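Local coordinates for protein yojF (Bacillus subtilis, PDB 1NJH) that is of unknown function, belongs to the DUF1806 family and folds as an antiparallel beta sheet with one helix packed against it, at residues K5-E10 and A60-N65; R22-H27 and A53-H58; N93-A98 and L110-K115. One frame throughout, in Å; residues are numbered along the deposited sequence.

Interaction 1: residues K5-E10 and A60-N65. With IPA (isopropyl alcohol), chain B.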
# COMPACT_ATOMS: atom_id res chain seq x y z
N LYS A 5 -21.54 4.96 0.72
CA LYS A 5 -22.49 5.32 -0.32
C LYS A 5 -21.76 5.42 -1.65
O LYS A 5 -20.56 5.68 -1.69
CB LYS A 5 -23.15 6.66 0.03
CG LYS A 5 -24.13 7.16 -1.01
CD LYS A 5 -24.76 8.48 -0.59
CE LYS A 5 -25.79 8.96 -1.60
NZ LYS A 5 -26.48 10.20 -1.16
N ALA A 6 -22.49 5.21 -2.75
CA ALA A 6 -21.91 5.29 -4.07
C ALA A 6 -21.15 6.61 -4.22
O ALA A 6 -21.64 7.67 -3.82
CB ALA A 6 -22.99 5.19 -5.13
N ILE A 7 -19.96 6.53 -4.80
CA ILE A 7 -19.12 7.70 -4.98
C ILE A 7 -19.69 8.85 -5.82
O ILE A 7 -20.18 8.65 -6.93
CB ILE A 7 -17.74 7.30 -5.58
CG1 ILE A 7 -16.89 6.67 -4.47
CG2 ILE A 7 -17.04 8.51 -6.21
CD1 ILE A 7 -15.55 6.15 -4.97
N ILE A 8 -19.62 10.05 -5.26
CA ILE A 8 -20.03 11.26 -5.94
C ILE A 8 -18.69 11.93 -6.20
O ILE A 8 -18.09 12.52 -5.29
CB ILE A 8 -20.90 12.18 -5.06
CG1 ILE A 8 -22.21 11.47 -4.70
CG2 ILE A 8 -21.20 13.48 -5.79
CD1 ILE A 8 -23.07 12.23 -3.72
N LYS A 9 -18.20 11.77 -7.42
CA LYS A 9 -16.90 12.29 -7.83
C LYS A 9 -16.52 13.66 -7.30
O LYS A 9 -15.45 13.83 -6.72
CB LYS A 9 -16.83 12.27 -9.34
CG LYS A 9 -15.42 12.20 -9.88
CD LYS A 9 -15.45 12.12 -11.38
CE LYS A 9 -14.05 12.08 -11.96
NZ LYS A 9 -14.12 11.99 -13.44
N GLU A 10 -17.38 14.65 -7.51
CA GLU A 10 -17.08 16.00 -7.05
C GLU A 10 -16.94 16.17 -5.54
O GLU A 10 -16.14 17.00 -5.08
CB GLU A 10 -18.13 16.98 -7.59
CG GLU A 10 -17.88 17.47 -9.02
CD GLU A 10 -17.86 16.34 -10.04
OE1 GLU A 10 -16.97 15.48 -9.97
OE2 GLU A 10 -18.75 16.33 -10.92
N ALA A 60 -4.00 16.05 -5.55
CA ALA A 60 -4.86 14.88 -5.38
C ALA A 60 -5.97 14.93 -6.40
O ALA A 60 -6.53 16.00 -6.66
CB ALA A 60 -5.45 14.86 -3.96
N LYS A 61 -6.29 13.79 -6.99
CA LYS A 61 -7.35 13.74 -7.96
C LYS A 61 -8.05 12.40 -8.04
O LYS A 61 -7.41 11.35 -8.00
CB LYS A 61 -6.79 14.10 -9.35
CG LYS A 61 -7.84 14.13 -10.45
CD LYS A 61 -7.28 14.80 -11.70
CE LYS A 61 -8.30 14.82 -12.84
NZ LYS A 61 -9.54 15.58 -12.50
N ILE A 62 -9.38 12.44 -8.13
CA ILE A 62 -10.14 11.22 -8.30
C ILE A 62 -10.55 11.27 -9.77
O ILE A 62 -11.02 12.30 -10.26
CB ILE A 62 -11.39 11.14 -7.38
CG1 ILE A 62 -12.21 9.91 -7.75
CG2 ILE A 62 -12.18 12.44 -7.45
CD1 ILE A 62 -13.28 9.56 -6.72
N LYS A 63 -10.33 10.16 -10.48
CA LYS A 63 -10.65 10.07 -11.90
C LYS A 63 -11.51 8.86 -12.24
O LYS A 63 -11.65 7.92 -11.44
CB LYS A 63 -9.37 9.99 -12.74
CG LYS A 63 -8.41 11.15 -12.56
CD LYS A 63 -7.21 11.02 -13.49
CE LYS A 63 -6.20 12.14 -13.25
NZ LYS A 63 -5.08 12.12 -14.24
N GLY A 64 -12.07 8.88 -13.45
CA GLY A 64 -12.90 7.78 -13.90
C GLY A 64 -14.37 8.12 -13.80
O GLY A 64 -14.73 9.20 -13.32
N ASN A 65 -15.23 7.21 -14.24
CA ASN A 65 -16.66 7.42 -14.19
C ASN A 65 -17.36 6.30 -13.43
O ASN A 65 -18.59 6.22 -13.43
CB ASN A 65 -17.22 7.52 -15.62
CG ASN A 65 -16.69 8.73 -16.36
OD1 ASN A 65 -17.03 9.87 -16.03
ND2 ASN A 65 -15.85 8.49 -17.36
C1 IPA B . -10.10 11.89 -15.99
C2 IPA B . -11.48 12.24 -15.78
C3 IPA B . -12.36 11.05 -15.89
O2 IPA B . -11.56 12.85 -14.49
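Lys9 and Gly64 make the polar half of this contact. The NZ of Lys9 donates to the carbonyl O of Gly64 at 2.9 Å, approaching at a C=O...N angle of 141° and tilted 27° from the carbonyl plane. The same ammonium group gives a second hydrogen bond, 2.9 Å from Lys9 NZ to O2 of an isopropyl alcohol that probably came from the crystallisation liquor. A lysine suits this place because its reach is long: CG stands anti to the backbone N (chi1 -155°), and the chain beyond it is fully extended, carrying the charge from the first turn of a helix across to the backbone at Gly64. Gly64 adopts backbone angles at which a CB would press on the preceding carbonyl O, which explains the glycine.

The segments join the N-terminal end of helix 9-18, with Ile8 at its N-cap position, to residues 60-65, on the long strand 45-63, so that the helix lies against the sheet. Gln13, one turn further along, bonds the backbone of Ala60 and Ile62 through its side-chain amide.

The apolar half rests on Ile62, a buried residue facing the helix. Its CD1 meets CG2 of Ile7 tip to tip at 3.9 Å, while its CG2 sits 4.1 Å from CG of Lys9, whose methylene chain crosses it obliquely. Branched aliphatic residues fit here, since Ile7 and Ile62 also both pack on Val12 of the helix and on Tyr68 of strand 68-74.

Interaction 2: residues R22-H27 and A53-H58; sequences RPVYIH and AKVTYH
Val55 and Ile26 meet through torsions that turn their branches toward each other: in Val55, CG2 lies between the backbone N and the carbonyl carbon, and in Ile26, CG1 is anti to the carbonyl carbon (chi1 -68°) and chi2 of -170° extends CD1 from CG1 to Val55 CG2. The two side chains cross at about a right angle, with Ile26 CD1 3.5 Å from Val55 CG2. On the same face, CG2 of Val24 approaches CE2 of Tyr57 at 4.1 Å. Beta-branched residues suit such extended, buried positions.

On the other face Lys54 lies against Tyr25. Its CG sits over one face of the ring, toward the rim, and with a bend at chi4 (61°) NZ lies 3.0 Å from Tyr25 OH. Tyr25 OH makes a weak hydrogen bond to Glu76 of the second subunit.

The backbones pair as antiparallel strands: Val24 with Val55 and Ile26 with Ala53 are hydrogen-bonded pairs, while Tyr25 and Lys54 form the non-hydrogen-bonded pair between them. The bond from Val24 N to Val55 O is 2.8 Å long and nearly straight. At Arg22 and Tyr57 the strands part and a water bridges the gap, donating to Arg22 O and accepting from Tyr57 N.

Strand 24-32 thus runs between strand 45-63 and strand 106-113, with Ile26 packing on Leu110 and Leu72, while Tyr57 bonds the carbonyl of Leu16 in helix 9-18.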
# COMPACT_ATOMS: atom_id res chain seq x y z
N ARG A 22 -1.09 19.17 4.50
CA ARG A 22 -0.84 19.02 5.92
C ARG A 22 -0.69 17.52 6.17
O ARG A 22 -1.24 16.70 5.43
CB ARG A 22 -1.98 19.60 6.76
CG ARG A 22 -3.31 18.88 6.68
CD ARG A 22 -4.14 19.25 7.90
NE ARG A 22 -5.52 18.79 7.80
CZ ARG A 22 -6.38 19.20 6.88
NH1 ARG A 22 -5.99 20.09 5.98
NH2 ARG A 22 -7.62 18.73 6.86
N PRO A 23 0.06 17.15 7.22
CA PRO A 23 0.28 15.74 7.55
C PRO A 23 -1.01 14.99 7.84
O PRO A 23 -1.84 15.45 8.62
CB PRO A 23 1.18 15.81 8.78
CG PRO A 23 1.93 17.10 8.58
CD PRO A 23 0.84 18.02 8.11
N VAL A 24 -1.20 13.84 7.20
CA VAL A 24 -2.38 13.02 7.44
C VAL A 24 -1.95 11.57 7.54
O VAL A 24 -0.82 11.23 7.21
CB VAL A 24 -3.44 13.18 6.32
CG1 VAL A 24 -3.99 14.60 6.34
CG2 VAL A 24 -2.85 12.83 4.95
N TYR A 25 -2.85 10.74 8.05
CA TYR A 25 -2.55 9.32 8.17
C TYR A 25 -3.33 8.59 7.10
O TYR A 25 -4.48 8.92 6.81
CB TYR A 25 -2.98 8.81 9.55
CG TYR A 25 -2.10 9.34 10.65
CD1 TYR A 25 -2.36 10.57 11.25
CD2 TYR A 25 -0.98 8.62 11.08
CE1 TYR A 25 -1.54 11.07 12.25
CE2 TYR A 25 -0.14 9.11 12.07
CZ TYR A 25 -0.43 10.34 12.65
OH TYR A 25 0.37 10.83 13.65
N ILE A 26 -2.72 7.57 6.52
CA ILE A 26 -3.36 6.80 5.48
C ILE A 26 -3.46 5.30 5.78
O ILE A 26 -2.55 4.70 6.39
CB ILE A 26 -2.60 7.02 4.13
CG1 ILE A 26 -2.80 8.48 3.68
CG2 ILE A 26 -3.06 6.01 3.07
CD1 ILE A 26 -2.33 8.78 2.31
N HIS A 27 -4.59 4.72 5.40
CA HIS A 27 -4.78 3.29 5.49
C HIS A 27 -5.04 2.88 4.03
O HIS A 27 -5.93 3.43 3.38
CB HIS A 27 -5.99 2.90 6.33
CG HIS A 27 -6.15 1.42 6.47
ND1 HIS A 27 -6.90 0.66 5.59
CD2 HIS A 27 -5.56 0.54 7.32
CE1 HIS A 27 -6.76 -0.62 5.90
NE2 HIS A 27 -5.96 -0.72 6.94
N ALA A 53 0.39 5.29 7.67
CA ALA A 53 1.58 5.82 7.01
C ALA A 53 1.28 7.31 7.16
O ALA A 53 0.13 7.73 6.97
CB ALA A 53 1.58 5.44 5.52
N LYS A 54 2.28 8.09 7.53
CA LYS A 54 2.09 9.52 7.69
C LYS A 54 2.67 10.18 6.46
O LYS A 54 3.83 9.96 6.11
CB LYS A 54 2.80 10.02 8.96
CG LYS A 54 2.28 11.37 9.46
CD LYS A 54 3.01 11.80 10.72
CE LYS A 54 2.43 13.08 11.29
NZ LYS A 54 1.00 12.92 11.65
N VAL A 55 1.84 10.96 5.77
CA VAL A 55 2.27 11.64 4.56
C VAL A 55 1.62 13.01 4.44
O VAL A 55 0.62 13.31 5.11
CB VAL A 55 1.87 10.84 3.28
CG1 VAL A 55 2.32 9.39 3.39
CG2 VAL A 55 0.37 10.92 3.07
N THR A 56 2.18 13.82 3.55
CA THR A 56 1.65 15.13 3.24
C THR A 56 1.57 15.14 1.72
O THR A 56 2.60 15.00 1.07
CB THR A 56 2.60 16.25 3.70
OG1 THR A 56 2.68 16.25 5.13
CG2 THR A 56 2.09 17.60 3.22
N TYR A 57 0.38 15.24 1.16
CA TYR A 57 0.27 15.29 -0.30
C TYR A 57 -0.12 16.68 -0.75
O TYR A 57 -0.89 17.37 -0.07
CB TYR A 57 -0.73 14.23 -0.82
CG TYR A 57 -2.15 14.35 -0.32
CD1 TYR A 57 -3.06 15.21 -0.94
CD2 TYR A 57 -2.62 13.52 0.70
CE1 TYR A 57 -4.41 15.22 -0.57
CE2 TYR A 57 -3.97 13.53 1.08
CZ TYR A 57 -4.85 14.38 0.44
OH TYR A 57 -6.18 14.38 0.77
N HIS A 58 0.42 17.11 -1.90
CA HIS A 58 0.12 18.46 -2.40
C HIS A 58 -0.83 18.53 -3.60
O HIS A 58 -1.37 19.60 -3.91
CB HIS A 58 1.43 19.21 -2.70
CG HIS A 58 2.50 18.36 -3.33
ND1 HIS A 58 2.66 18.26 -4.70
CD2 HIS A 58 3.46 17.59 -2.78
CE1 HIS A 58 3.68 17.46 -4.96
NE2 HIS A 58 4.18 17.04 -3.81
O HOH W 1 -1.75 15.76 3.01

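Interaction 3: residues N93-A98 and L110-K115; sequences NRLLMA and LQISEK
Leu95 to Met97 and Leu110 to Ser113 belong to the two arms of a beta hairpin, strand 95-101 and strand 106-113, which run almost exactly antiparallel here, at 176°. Leu95 with Ile112 and Met97 with Leu110 are hydrogen-bonded pairs, each closed by two backbone bonds; the bond from Ile112 N to Leu95 O measures 2.9 Å. Leu96 and Gln111 form the non-hydrogen-bonded pair between them.

The buried face carries Leu95, Met97, Leu110 and Ile112. Met97, a selenomethionine in this crystal, lies side by side with Leu110, and its chain is bent at chi3 (-76°), setting CE 3.6 Å from Leu110 CD2. The same methyl is 4.2 Å from Ile112 CD1. A long, flexible, unbranched chain can settle in this way among branched neighbours. This face of the hairpin looks toward helix 9-18, where Val12 meets Met97 and Leu16 meets both Leu95 and Ile112, so the hairpin supplies part of the hydrophobic layer between sheet and helix.

The opposite face is mixed in character. CD2 of Leu96 rests 3.8 Å from CD of Gln111, the leucine packing against the amide end of the glutamine, whose NE2 donates to a water that in turn donates to Met97 O.

Beyond the last strand pair, the CG and CD of Arg94 both come close to Ser113 OG, 3.1 Å for CD, while the guanidinium of Arg94 makes a salt bridge with Asp90. A water links Arg94 NH1 to Ser113 OG. Further out, Asn93 ND2 donates to Glu114 OE2 at 3.2 Å, meeting the oxygen on its anti side, with the amide and carboxylate planes turned 76° apart.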
# COMPACT_ATOMS: atom_id res chain seq x y z
N ASN A 93 -14.58 12.97 10.71
CA ASN A 93 -14.14 13.68 9.52
C ASN A 93 -13.04 12.90 8.80
O ASN A 93 -12.05 13.48 8.33
CB ASN A 93 -13.63 15.07 9.89
CG ASN A 93 -13.38 15.94 8.68
OD1 ASN A 93 -14.29 16.20 7.89
ND2 ASN A 93 -12.14 16.39 8.51
N ARG A 94 -13.20 11.59 8.71
CA ARG A 94 -12.20 10.79 8.01
C ARG A 94 -12.81 10.35 6.69
O ARG A 94 -13.94 9.86 6.65
CB ARG A 94 -11.80 9.57 8.86
CG ARG A 94 -11.18 9.93 10.19
CD ARG A 94 -10.79 8.69 10.98
NE ARG A 94 -11.91 7.78 11.19
CZ ARG A 94 -11.85 6.69 11.94
NH1 ARG A 94 -10.71 6.38 12.55
NH2 ARG A 94 -12.91 5.90 12.07
N LEU A 95 -12.06 10.55 5.61
CA LEU A 95 -12.54 10.16 4.29
C LEU A 95 -12.24 8.67 4.12
O LEU A 95 -11.08 8.24 4.09
CB LEU A 95 -11.85 10.98 3.18
CG LEU A 95 -12.09 10.56 1.72
CD1 LEU A 95 -13.57 10.74 1.37
CD2 LEU A 95 -11.23 11.43 0.79
N LEU A 96 -13.32 7.90 4.02
CA LEU A 96 -13.25 6.45 3.85
C LEU A 96 -13.71 6.05 2.46
O LEU A 96 -14.83 6.36 2.05
CB LEU A 96 -14.14 5.76 4.88
CG LEU A 96 -14.03 6.27 6.31
CD1 LEU A 96 -14.94 5.45 7.19
CD2 LEU A 96 -12.59 6.21 6.78
N MSE A 97 -12.85 5.36 1.71
CA MSE A 97 -13.25 4.93 0.38
C MSE A 97 -12.98 3.45 0.21
O MSE A 97 -12.07 2.89 0.83
CB MSE A 97 -12.47 5.73 -0.67
CG MSE A 97 -12.77 7.20 -0.63
SE MSE A 97 -11.50 8.18 -1.69
CE MSE A 97 -9.98 8.10 -0.46
N ALA A 98 -13.77 2.80 -0.64
CA ALA A 98 -13.59 1.37 -0.84
C ALA A 98 -14.21 0.88 -2.13
O ALA A 98 -15.03 1.56 -2.75
CB ALA A 98 -14.17 0.60 0.35
N LEU A 110 -9.10 2.70 0.83
CA LEU A 110 -8.18 3.83 0.97
C LEU A 110 -8.89 4.77 1.93
O LEU A 110 -10.03 5.19 1.67
CB LEU A 110 -7.91 4.54 -0.37
CG LEU A 110 -7.03 5.81 -0.23
CD1 LEU A 110 -5.64 5.47 0.31
CD2 LEU A 110 -6.92 6.51 -1.61
N GLN A 111 -8.24 5.07 3.05
CA GLN A 111 -8.82 5.94 4.07
C GLN A 111 -7.79 7.01 4.47
O GLN A 111 -6.60 6.73 4.59
CB GLN A 111 -9.20 5.10 5.30
CG GLN A 111 -9.99 3.82 5.00
CD GLN A 111 -10.46 3.15 6.29
OE1 GLN A 111 -9.82 3.26 7.32
NE2 GLN A 111 -11.59 2.45 6.22
N ILE A 112 -8.28 8.23 4.71
CA ILE A 112 -7.44 9.37 5.06
C ILE A 112 -7.99 10.03 6.32
O ILE A 112 -9.19 10.29 6.40
CB ILE A 112 -7.44 10.41 3.90
CG1 ILE A 112 -7.02 9.71 2.60
CG2 ILE A 112 -6.53 11.58 4.23
CD1 ILE A 112 -7.10 10.55 1.34
N SER A 113 -7.11 10.31 7.28
CA SER A 113 -7.50 10.93 8.55
C SER A 113 -6.42 11.85 9.08
O SER A 113 -5.23 11.66 8.82
CB SER A 113 -7.77 9.82 9.58
OG SER A 113 -8.17 10.36 10.83
N GLU A 114 -6.82 12.86 9.85
CA GLU A 114 -5.88 13.79 10.44
C GLU A 114 -5.24 13.13 11.67
O GLU A 114 -4.20 13.57 12.15
CB GLU A 114 -6.59 15.08 10.83
CG GLU A 114 -7.37 15.72 9.70
CD GLU A 114 -8.15 16.94 10.13
OE1 GLU A 114 -7.51 17.96 10.48
OE2 GLU A 114 -9.40 16.89 10.12
N LYS A 115 -5.87 12.08 12.17
CA LYS A 115 -5.35 11.37 13.33
C LYS A 115 -5.15 9.89 13.02
O LYS A 115 -5.75 9.37 12.09
CB LYS A 115 -6.33 11.49 14.50
CG LYS A 115 -6.51 12.90 15.03
CD LYS A 115 -7.56 12.90 16.12
CE LYS A 115 -7.85 14.31 16.61
NZ LYS A 115 -8.95 14.28 17.61
O HOH W 2 -9.89 13.43 10.05
O HOH W 3 -8.47 8.46 12.90
O HOH W 4 -12.65 1.96 3.42

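In the fold
From the N terminus, the chain passes strand 5-6, enters helix 9-18 and continues into strand 24-32, then returns along strand 45-63. Interaction 2 closes the inner loop, between 22-27 and 53-58; interaction 1 closes the wider one around it, when the far end of the same long strand reaches 5-10. Their centres lie about 19 Å apart. Interaction 3 follows in series, pairing the hairpin strands 95-101 and 106-113. It adjoins interaction 2 directly, since strand 106-113 is also the neighbour of strand 24-32: Tyr25 N lies 2.7 Å from Ser113 O, a probable hydrogen bond. Interactions 1 and 3 do not touch, but both reach the same sheet.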